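Local coordinates for trehalose-6-phosphate phosphatase-related protein (Thermoplasma acidophilum, PDB 1U02) that removes the phosphate group from trehalose 6-phosphate to release free trehalose, using magnesium as cofactor, at residues Arg47-Glu51 / Arg110-Ala114; Cys64-Ala68 / Arg155-Lys161. All blocks are in the same frame, centred on the assembly; numbering follows the deposited sequence.

Contact 1 of 2, residues Arg47-Glu51 / Arg110-Ala114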
ATOM      1  N   ARG A  47       1.972  -2.209  -1.927  1.00 12.71           N
ATOM      2  CA  ARG A  47       1.999  -3.424  -2.740  1.00 11.46           C
ATOM      3  C   ARG A  47       2.512  -3.073  -4.133  1.00 11.87           C
ATOM      4  O   ARG A  47       2.586  -1.902  -4.495  1.00 12.24           O
ATOM      5  CB  ARG A  47       0.590  -4.003  -2.891  1.00 11.44           C
ATOM      6  CG  ARG A  47      -0.096  -4.413  -1.602  1.00 14.97           C
ATOM      7  CD  ARG A  47       0.249  -5.837  -1.197  1.00 14.56           C
ATOM      8  NE  ARG A  47      -0.662  -6.303  -0.157  1.00 14.81           N
ATOM      9  CZ  ARG A  47      -0.785  -7.566   0.231  1.00 11.51           C
ATOM     10  NH1 ARG A  47      -0.052  -8.514  -0.335  1.00  9.60           N
ATOM     11  NH2 ARG A  47      -1.656  -7.876   1.186  1.00 11.60           N
ATOM     12  N   SER A  48       2.853  -4.099  -4.907  1.00 10.23           N
ATOM     13  CA  SER A  48       3.336  -3.919  -6.270  1.00 10.31           C
ATOM     14  C   SER A  48       2.141  -3.891  -7.224  1.00 12.30           C
ATOM     15  O   SER A  48       1.027  -4.259  -6.854  1.00 11.49           O
ATOM     16  CB  SER A  48       4.234  -5.091  -6.665  1.00 11.01           C
ATOM     17  OG  SER A  48       3.490  -6.305  -6.632  1.00 11.42           O
ATOM     18  N   PRO A  49       2.366  -3.453  -8.472  1.00 13.64           N
ATOM     19  CA  PRO A  49       1.285  -3.399  -9.460  1.00 14.60           C
ATOM     20  C   PRO A  49       0.835  -4.823  -9.789  1.00 13.17           C
ATOM     21  O   PRO A  49      -0.337  -5.066 -10.066  1.00 12.62           O
ATOM     22  CB  PRO A  49       1.935  -2.726 -10.669  1.00 14.13           C
ATOM     23  CG  PRO A  49       3.087  -1.976 -10.097  1.00 18.72           C
ATOM     24  CD  PRO A  49       3.608  -2.878  -9.015  1.00 15.59           C
ATOM     25  N   GLU A  50       1.776  -5.763  -9.763  1.00 13.53           N
ATOM     26  CA  GLU A  50       1.439  -7.149 -10.062  1.00 14.70           C
ATOM     27  C   GLU A  50       0.473  -7.680  -9.001  1.00 13.41           C
ATOM     28  O   GLU A  50      -0.441  -8.439  -9.317  1.00 13.65           O
ATOM     29  CB  GLU A  50       2.697  -8.031 -10.109  1.00 17.01           C
ATOM     30  CG  GLU A  50       3.658  -7.736 -11.254  1.00 21.08           C
ATOM     31  CD  GLU A  50       4.313  -6.370 -11.137  1.00 23.14           C
ATOM     32  OE1 GLU A  50       4.839  -6.057 -10.050  1.00 19.39           O
ATOM     33  OE2 GLU A  50       4.307  -5.612 -12.132  1.00 27.19           O
ATOM     34  N   GLU A  51       0.677  -7.285  -7.745  1.00 12.03           N
ATOM     35  CA  GLU A  51      -0.198  -7.729  -6.662  1.00 14.16           C
ATOM     36  C   GLU A  51      -1.600  -7.136  -6.764  1.00 12.85           C
ATOM     37  O   GLU A  51      -2.591  -7.862  -6.761  1.00 13.04           O
ATOM     38  CB  GLU A  51       0.398  -7.370  -5.296  1.00 11.82           C
ATOM     39  CG  GLU A  51       1.518  -8.290  -4.850  1.00 15.39           C
ATOM     40  CD  GLU A  51       2.182  -7.817  -3.568  1.00 16.79           C
ATOM     41  OE1 GLU A  51       2.802  -6.735  -3.593  1.00 16.99           O
ATOM     42  OE2 GLU A  51       2.082  -8.525  -2.537  1.00 17.82           O
ATOM     43  N   ARG A 110       8.846 -11.499  -2.231  1.00 16.06           N
ATOM     44  CA  ARG A 110       9.634 -10.832  -3.250  1.00 18.43           C
ATOM     45  C   ARG A 110       8.792 -10.001  -4.203  1.00 17.48           C
ATOM     46  O   ARG A 110       7.736 -10.438  -4.652  1.00 16.64           O
ATOM     47  CB  ARG A 110      10.420 -11.873  -4.052  1.00 20.14           C
ATOM     48  CG  ARG A 110      11.219 -11.298  -5.202  1.00 23.36           C
ATOM     49  CD  ARG A 110      11.857 -12.411  -6.012  1.00 26.82           C
ATOM     50  NE  ARG A 110      12.791 -11.902  -7.010  1.00 30.54           N
ATOM     51  CZ  ARG A 110      13.572 -12.673  -7.761  1.00 33.53           C
ATOM     52  NH1 ARG A 110      13.530 -13.994  -7.626  1.00 33.01           N
ATOM     53  NH2 ARG A 110      14.397 -12.124  -8.645  1.00 34.37           N
ATOM     54  N   LYS A 111       9.271  -8.797  -4.504  1.00 17.59           N
ATOM     55  CA  LYS A 111       8.597  -7.898  -5.436  1.00 14.52           C
ATOM     56  C   LYS A 111       9.694  -7.210  -6.247  1.00 12.67           C
ATOM     57  O   LYS A 111      10.841  -7.154  -5.810  1.00 11.44           O
ATOM     58  CB  LYS A 111       7.754  -6.877  -4.672  1.00 15.71           C
ATOM     59  CG  LYS A 111       6.723  -7.564  -3.792  1.00 18.70           C
ATOM     60  CD  LYS A 111       5.984  -6.640  -2.871  1.00 19.14           C
ATOM     61  CE  LYS A 111       5.157  -7.473  -1.898  1.00 19.06           C
ATOM     62  NZ  LYS A 111       4.168  -6.676  -1.149  1.00 17.47           N
ATOM     63  N   ASN A 112       9.356  -6.691  -7.422  1.00 12.23           N
ATOM     64  CA  ASN A 112      10.367  -6.044  -8.253  1.00 12.84           C
ATOM     65  C   ASN A 112      11.078  -4.866  -7.592  1.00 12.76           C
ATOM     66  O   ASN A 112      12.268  -4.646  -7.834  1.00 11.37           O
ATOM     67  CB  ASN A 112       9.760  -5.591  -9.583  1.00 14.59           C
ATOM     68  CG  ASN A 112       9.292  -6.754 -10.428  1.00 16.47           C
ATOM     69  OD1 ASN A 112       9.909  -7.816 -10.426  1.00 19.26           O
ATOM     70  ND2 ASN A 112       8.207  -6.555 -11.169  1.00 19.56           N
ATOM     71  N   LEU A 113      10.369  -4.107  -6.763  1.00 11.80           N
ATOM     72  CA  LEU A 113      10.990  -2.957  -6.108  1.00 12.52           C
ATOM     73  C   LEU A 113      10.921  -2.991  -4.587  1.00 12.34           C
ATOM     74  O   LEU A 113      10.944  -1.947  -3.929  1.00 13.25           O
ATOM     75  CB  LEU A 113      10.381  -1.651  -6.629  1.00 11.07           C
ATOM     76  CG  LEU A 113      10.707  -1.373  -8.106  1.00 12.17           C
ATOM     77  CD1 LEU A 113       9.947  -0.146  -8.604  1.00 11.88           C
ATOM     78  CD2 LEU A 113      12.218  -1.177  -8.258  1.00 13.43           C
ATOM     79  N   ALA A 114      10.852  -4.189  -4.025  1.00 11.57           N
ATOM     80  CA  ALA A 114      10.808  -4.322  -2.573  1.00 11.25           C
ATOM     81  C   ALA A 114      10.846  -5.779  -2.161  1.00 11.32           C
ATOM     82  O   ALA A 114      10.436  -6.659  -2.916  1.00 13.38           O
ATOM     83  CB  ALA A 114       9.536  -3.665  -2.013  1.00 11.35           C
TER
HETATM   84  O   HOH W   1       6.674  -7.498  -8.438  1.00 16.36           O
HETATM   85  O   HOH W   2       6.766  -4.365  -9.946  1.00 19.75           O
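K111 reaches across to E51. Its chain runs extended beyond CG (chi2 172°), which carries NZ to the carboxylate; the two side chains cross at about a right angle. The salt bridge is lopsided: K111 NZ lies 2.8 Å from E51 OE1, on the syn lone pair, whereas its bond to E51 OE2, at 3.1 Å, is weak. E51 OE1 also accepts the backbone N of S48 on the anti side, 2.9 Å away and nearly straight at 171°. In return E51 N donates to S48 OG, 3.2 Å away, completing a capping box at the helix start. On the second oxygen, R47 NH1 is 3.1 Å from E51 OE2 and stands above the carboxylate plane, 50° out of it, although the oxygen lies in the guanidinium plane. The carboxylate is shared by the two cations, whose nitrogens R47 NH1 and K111 NZ stay 4.7 Å apart, and its negative charge probably offsets their repulsion. With an alanine in place of E51, K111 NZ is likely to be left without its carboxylate mate, S48 N without its side-chain acceptor and R47 NH1 short of one bond. A second link runs through water: E50 OE1 accepts from two waters, one accepting from N112 N (3.0 Å), the other from N112 ND2 (2.9 Å). R47 NE is bridged to D9, a magnesium ligand, so the network borders the metal site. The contact joins the N-terminus of helix 49-55 to the type I turn K111-A114 between strands 107-111 and 114-118, with helix 86-96 touching N112 and L113.

Contact 2 of 2, residues Cys64-Ala68 / Arg155-Lys161; sequences CYHGA and RVPGVNK
H66 packs against R155, K161 and V159. R155 NH1 lies over one face of its imidazole, 3.6 Å from H66 CD2 and displaced toward the rim; the ring and guanidinium planes are 60° apart, so this is no parallel stack. R155 NE is salt-bridged to E144 on strand 144-147. K161 runs past obliquely, its CG 3.5 Å from H66 ND1, and its straight aliphatic chain continues beyond the ring to D7 and D183, with which NZ forms salt bridges. The two methyls of V159 divide the packing: CG2 lies 3.9 Å from H66 CB and also over a face of the R155 guanidinium, while CG1, anti to the carbonyl carbon (chi1 -64°), turns to A68 CB at 3.8 Å. The backbones approach closely too, with H66 O 3.1 Å from N160 N. Because D7 is a magnesium ligand and, by similarity, the nucleophile, the packing along K161 borders the catalytic centre. The contact brings the loop between strands 61-64 and 69-72 of the mixed sheet against the connection from strand 151-155, which leaves the antiparallel sheet, to helix 161-169, whose N-cap is N160.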
ATOM      1  N   CYS A  64       1.722   2.449  -6.628  1.00 12.02           N
ATOM      2  CA  CYS A  64       2.271   1.323  -5.868  1.00 11.45           C
ATOM      3  C   CYS A  64       3.624   1.599  -5.227  1.00 13.41           C
ATOM      4  O   CYS A  64       4.262   2.610  -5.521  1.00 13.03           O
ATOM      5  CB  CYS A  64       2.377   0.100  -6.781  1.00 11.43           C
ATOM      6  SG  CYS A  64       0.778  -0.394  -7.487  1.00 13.38           S
ATOM      7  N   TYR A  65       4.053   0.691  -4.350  1.00 11.57           N
ATOM      8  CA  TYR A  65       5.332   0.830  -3.646  1.00 12.16           C
ATOM      9  C   TYR A  65       5.417   2.196  -2.962  1.00 14.10           C
ATOM     10  O   TYR A  65       6.482   2.822  -2.934  1.00 11.94           O
ATOM     11  CB  TYR A  65       6.508   0.696  -4.622  1.00 12.45           C
ATOM     12  CG  TYR A  65       6.636  -0.634  -5.335  1.00 12.93           C
ATOM     13  CD1 TYR A  65       6.909  -1.805  -4.630  1.00 12.89           C
ATOM     14  CD2 TYR A  65       6.543  -0.710  -6.724  1.00 13.16           C
ATOM     15  CE1 TYR A  65       7.093  -3.021  -5.287  1.00 12.56           C
ATOM     16  CE2 TYR A  65       6.727  -1.922  -7.397  1.00 14.29           C
ATOM     17  CZ  TYR A  65       7.005  -3.070  -6.671  1.00 13.58           C
ATOM     18  OH  TYR A  65       7.229  -4.253  -7.331  1.00 11.20           O
ATOM     19  N   HIS A  66       4.296   2.659  -2.419  1.00 14.36           N
ATOM     20  CA  HIS A  66       4.251   3.950  -1.738  1.00 14.59           C
ATOM     21  C   HIS A  66       4.664   5.099  -2.660  1.00 14.67           C
ATOM     22  O   HIS A  66       5.067   6.168  -2.192  1.00 14.34           O
ATOM     23  CB  HIS A  66       5.151   3.927  -0.495  1.00 15.74           C
ATOM     24  CG  HIS A  66       4.619   3.079   0.621  1.00 16.93           C
ATOM     25  ND1 HIS A  66       3.626   3.508   1.473  1.00 19.69           N
ATOM     26  CD2 HIS A  66       4.926   1.816   1.005  1.00 17.85           C
ATOM     27  CE1 HIS A  66       3.342   2.547   2.336  1.00 18.75           C
ATOM     28  NE2 HIS A  66       4.118   1.509   2.073  1.00 18.47           N
ATOM     29  N   GLY A  67       4.562   4.871  -3.968  1.00 13.75           N
ATOM     30  CA  GLY A  67       4.910   5.906  -4.930  1.00 15.06           C
ATOM     31  C   GLY A  67       6.061   5.630  -5.885  1.00 14.83           C
ATOM     32  O   GLY A  67       6.252   6.387  -6.834  1.00 13.81           O
ATOM     33  N   ALA A  68       6.821   4.558  -5.668  1.00 14.24           N
ATOM     34  CA  ALA A  68       7.954   4.256  -6.545  1.00 13.51           C
ATOM     35  C   ALA A  68       7.542   3.902  -7.972  1.00 14.60           C
ATOM     36  O   ALA A  68       8.296   4.125  -8.918  1.00 15.06           O
ATOM     37  CB  ALA A  68       8.792   3.124  -5.953  1.00 13.46           C
ATOM     38  N   ARG A 155      12.939  -1.127   0.684  1.00 13.15           N
ATOM     39  CA  ARG A 155      12.306  -0.476  -0.446  1.00 13.26           C
ATOM     40  C   ARG A 155      13.167   0.630  -1.045  1.00 12.85           C
ATOM     41  O   ARG A 155      14.284   0.881  -0.586  1.00 11.61           O
ATOM     42  CB  ARG A 155      10.954   0.085   0.006  1.00 15.46           C
ATOM     43  CG  ARG A 155      11.066   1.095   1.135  1.00 14.91           C
ATOM     44  CD  ARG A 155       9.716   1.465   1.746  1.00 16.82           C
ATOM     45  NE  ARG A 155       9.829   2.688   2.540  1.00 22.38           N
ATOM     46  CZ  ARG A 155       8.844   3.235   3.248  1.00 24.19           C
ATOM     47  NH1 ARG A 155       7.644   2.671   3.279  1.00 19.95           N
ATOM     48  NH2 ARG A 155       9.059   4.366   3.913  1.00 26.44           N
ATOM     49  N   VAL A 156      12.643   1.281  -2.079  1.00 12.12           N
ATOM     50  CA  VAL A 156      13.355   2.370  -2.744  1.00 13.73           C
ATOM     51  C   VAL A 156      13.436   3.575  -1.801  1.00 13.64           C
ATOM     52  O   VAL A 156      12.431   4.002  -1.236  1.00 13.05           O
ATOM     53  CB  VAL A 156      12.632   2.790  -4.053  1.00 13.53           C
ATOM     54  CG1 VAL A 156      13.287   4.042  -4.635  1.00 15.60           C
ATOM     55  CG2 VAL A 156      12.690   1.655  -5.063  1.00 14.21           C
ATOM     56  N   PRO A 157      14.640   4.135  -1.612  1.00 14.39           N
ATOM     57  CA  PRO A 157      14.769   5.290  -0.720  1.00 16.43           C
ATOM     58  C   PRO A 157      13.863   6.468  -1.114  1.00 15.69           C
ATOM     59  O   PRO A 157      13.684   6.759  -2.296  1.00 16.42           O
ATOM     60  CB  PRO A 157      16.254   5.649  -0.831  1.00 17.86           C
ATOM     61  CG  PRO A 157      16.908   4.316  -1.104  1.00 17.30           C
ATOM     62  CD  PRO A 157      15.957   3.705  -2.116  1.00 15.83           C
ATOM     63  N   GLY A 158      13.277   7.120  -0.113  1.00 16.68           N
ATOM     64  CA  GLY A 158      12.444   8.284  -0.363  1.00 17.54           C
ATOM     65  C   GLY A 158      10.990   8.112  -0.766  1.00 19.43           C
ATOM     66  O   GLY A 158      10.307   9.118  -0.969  1.00 19.34           O
ATOM     67  N   VAL A 159      10.493   6.883  -0.882  1.00 18.63           N
ATOM     68  CA  VAL A 159       9.091   6.711  -1.274  1.00 20.62           C
ATOM     69  C   VAL A 159       8.172   7.398  -0.265  1.00 19.14           C
ATOM     70  O   VAL A 159       8.426   7.369   0.936  1.00 20.81           O
ATOM     71  CB  VAL A 159       8.714   5.216  -1.400  1.00 21.02           C
ATOM     72  CG1 VAL A 159       9.531   4.581  -2.520  1.00 23.64           C
ATOM     73  CG2 VAL A 159       8.958   4.487  -0.086  1.00 21.33           C
ATOM     74  N   ASN A 160       7.099   8.008  -0.761  1.00 20.03           N
ATOM     75  CA  ASN A 160       6.164   8.738   0.092  1.00 19.48           C
ATOM     76  C   ASN A 160       4.747   8.782  -0.508  1.00 19.36           C
ATOM     77  O   ASN A 160       4.531   9.418  -1.540  1.00 17.56           O
ATOM     78  CB  ASN A 160       6.694  10.168   0.272  1.00 22.03           C
ATOM     79  CG  ASN A 160       5.925  10.959   1.309  1.00 23.34           C
ATOM     80  OD1 ASN A 160       4.704  11.082   1.238  1.00 23.63           O
ATOM     81  ND2 ASN A 160       6.645  11.512   2.277  1.00 28.00           N
ATOM     82  N   LYS A 161       3.790   8.110   0.132  1.00 19.28           N
ATOM     83  CA  LYS A 161       2.406   8.108  -0.353  1.00 20.11           C
ATOM     84  C   LYS A 161       1.870   9.524  -0.543  1.00 19.50           C
ATOM     85  O   LYS A 161       1.270   9.836  -1.573  1.00 17.73           O
ATOM     86  CB  LYS A 161       1.472   7.394   0.624  1.00 22.17           C
ATOM     87  CG  LYS A 161       1.298   5.903   0.420  1.00 23.94           C
ATOM     88  CD  LYS A 161       0.278   5.376   1.427  1.00 23.39           C
ATOM     89  CE  LYS A 161       0.036   3.882   1.276  1.00 26.56           C
ATOM     90  NZ  LYS A 161      -0.856   3.381   2.360  1.00 24.84           N
TER

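The two contacts lie with centres about 11 Å apart and touch directly: R47 O is 3.0 Å from Y65 N, probably hydrogen-bonded, and L113 N makes a weak, probable hydrogen bond to Y65 OH, 3.2 Å away. Their segments alternate along the chain, 47-51, 64-68, 110-114, 155-161, and each contact pairs a segment from the region of the eight-stranded mixed sheet with one from the four-stranded antiparallel sheet or its exit. The protein belongs to the HAD clan, and D7, D9 and T11 at the end of strand 3-7 fit its DxDx(T/V) pattern. The mixed sheet thus resembles the HAD core and the antiparallel sheet a cap, with both contacts at their boundary beside the magnesium site.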